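Local coordinates for 3-polyprenyl-4-hydroxybenzoate decarboxylase and related decarboxylases (Pelotomaculum thermopropionicum, PDB 6H6X), which is a prenylated-FMN-dependent UbiD-class decarboxylase (HmfF) that interconverts 2,5-furandicarboxylic acid and 2-furoic acid plus carbon dioxide, at residues G59-G62 and L66-A69. The protein carries 8 engineered substitutions. Residues are numbered along the deposited sequence; the frame is centred on the assembly and turned at random.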
ATOM      1  N   GLY B  59      16.775 -14.266  -3.936  1.00 37.31           N
ATOM      2  CA  GLY B  59      16.377 -13.137  -3.103  1.00 37.71           C
ATOM      3  C   GLY B  59      17.530 -12.627  -2.240  1.00 43.49           C
ATOM      4  O   GLY B  59      17.352 -12.424  -1.050  1.00 43.64           O
ATOM      5  N   LEU B  60      18.685 -12.380  -2.854  1.00 41.11           N
ATOM      6  CA  LEU B  60      19.897 -11.884  -2.142  1.00 42.74           C
ATOM      7  C   LEU B  60      19.735 -10.553  -1.497  1.00 46.02           C
ATOM      8  O   LEU B  60      20.333 -10.283  -0.440  1.00 48.67           O
ATOM      9  CB  LEU B  60      21.117 -11.796  -3.075  1.00 44.35           C
ATOM     10  CG  LEU B  60      21.533 -13.118  -3.725  1.00 43.59           C
ATOM     11  CD1 LEU B  60      22.754 -12.897  -4.569  1.00 44.59           C
ATOM     12  CD2 LEU B  60      21.792 -14.168  -2.667  1.00 46.38           C
ATOM     13  N   ALA B  61      18.923  -9.713  -2.116  1.00 46.46           N
ATOM     14  CA  ALA B  61      18.566  -8.424  -1.541  1.00 44.41           C
ATOM     15  C   ALA B  61      17.204  -8.034  -2.100  1.00 48.11           C
ATOM     16  O   ALA B  61      17.019  -8.035  -3.310  1.00 52.23           O
ATOM     17  CB  ALA B  61      19.615  -7.381  -1.934  1.00 49.75           C
ATOM     18  N   GLY B  62      16.273  -7.706  -1.225  1.00 44.38           N
ATOM     19  CA  GLY B  62      14.901  -7.446  -1.584  1.00 45.80           C
ATOM     20  C   GLY B  62      14.303  -6.198  -0.976  1.00 45.40           C
ATOM     21  O   GLY B  62      13.093  -6.068  -0.939  1.00 51.22           O
ATOM     22  N   LEU B  66      19.183  -3.588   2.437  1.00 51.45           N
ATOM     23  CA  LEU B  66      20.175  -4.547   1.964  1.00 44.23           C
ATOM     24  C   LEU B  66      20.977  -4.070   0.805  1.00 48.36           C
ATOM     25  O   LEU B  66      22.178  -4.251   0.810  1.00 52.20           O
ATOM     26  CB  LEU B  66      19.554  -5.898   1.677  1.00 53.47           C
ATOM     27  CG  LEU B  66      19.042  -6.532   2.969  1.00 51.92           C
ATOM     28  CD1 LEU B  66      18.297  -7.800   2.656  1.00 57.98           C
ATOM     29  CD2 LEU B  66      20.184  -6.802   3.927  1.00 54.68           C
ATOM     30  N   PHE B  67      20.390  -3.398  -0.179  1.00 42.37           N
ATOM     31  CA  PHE B  67      21.240  -2.885  -1.247  1.00 39.53           C
ATOM     32  C   PHE B  67      22.170  -1.807  -0.751  1.00 40.04           C
ATOM     33  O   PHE B  67      23.276  -1.664  -1.259  1.00 37.91           O
ATOM     34  CB  PHE B  67      20.418  -2.377  -2.451  1.00 41.46           C
ATOM     35  CG  PHE B  67      19.932  -3.482  -3.353  1.00 37.89           C
ATOM     36  CD1 PHE B  67      20.779  -4.038  -4.289  1.00 42.25           C
ATOM     37  CD2 PHE B  67      18.652  -3.939  -3.272  1.00 42.52           C
ATOM     38  CE1 PHE B  67      20.347  -5.060  -5.123  1.00 44.02           C
ATOM     39  CE2 PHE B  67      18.197  -4.953  -4.123  1.00 42.35           C
ATOM     40  CZ  PHE B  67      19.043  -5.513  -5.048  1.00 41.15           C
ATOM     41  N   ALA B  68      21.729  -1.014   0.215  1.00 45.89           N
ATOM     42  CA  ALA B  68      22.640  -0.005   0.837  1.00 49.20           C
ATOM     43  C   ALA B  68      23.795  -0.700   1.554  1.00 40.20           C
ATOM     44  O   ALA B  68      24.947  -0.388   1.311  1.00 44.96           O
ATOM     45  CB  ALA B  68      21.926   0.889   1.799  1.00 49.30           C
ATOM     46  N   ALA B  69      23.488  -1.664   2.392  1.00 45.62           N
ATOM     47  CA  ALA B  69      24.532  -2.534   2.983  1.00 48.10           C
ATOM     48  C   ALA B  69      25.501  -3.127   1.929  1.00 51.30           C
ATOM     49  O   ALA B  69      26.727  -3.059   2.096  1.00 50.09           O
ATOM     50  CB  ALA B  69      23.893  -3.635   3.779  1.00 47.71           C
TER
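Ala61 presses its methyl group onto the ring of Phe67 where the loop after strand 56-58 meets the first turn of helix 64-70, a strand-to-helix connection in the N-terminal domain of this UbiD-family enzyme. The evidence for a CH-pi contact is direct: Ala61 CB stands 3.7 Å from the centroid of the Phe67 ring, and that line is only 16° off the ring normal. The methyl therefore sits over the face, somewhat offset toward the rim, with Phe67 CE2 its nearest ring atom at 3.6 Å. The same ring atom also approaches the backbone, Phe67 CE2 lying 3.4 Å from Ala61 O, a van der Waals contact of a ring carbon with the carbonyl oxygen. In Phe67 the first torsion is -79°, which sets CG anti to the carbonyl carbon and beside the backbone N; from there the ring lies across the Ala61 methyl, although the CB bond itself does not head there. Leu66 CB meets the same methyl, 3.9 Å from Ala61 CB, whereas beyond it, with chi1 at -66°, Leu66 CD1 comes no closer to the loop segment than 4.4 Å, to Gly62 N. Ala61 is the residue whose CA comes nearest the helix segment, 5.5 Å from Leu66 CA.

No hydrogen bond crosses between the segments, so apolar packing joins them. The loop has polar ties elsewhere: Glu295 receives Gly59 N on OE1 and Leu60 N on OE2, and Leu60 O accepts from Trp8 NE1. Leu298, Leu299 and Ile302 of helix 294-315 also touch Phe67, whose side chain is about 9 Å from the bound prenylated FMN. At the start of the helix, Leu66 N donates a hydrogen bond to Asp63 OD1.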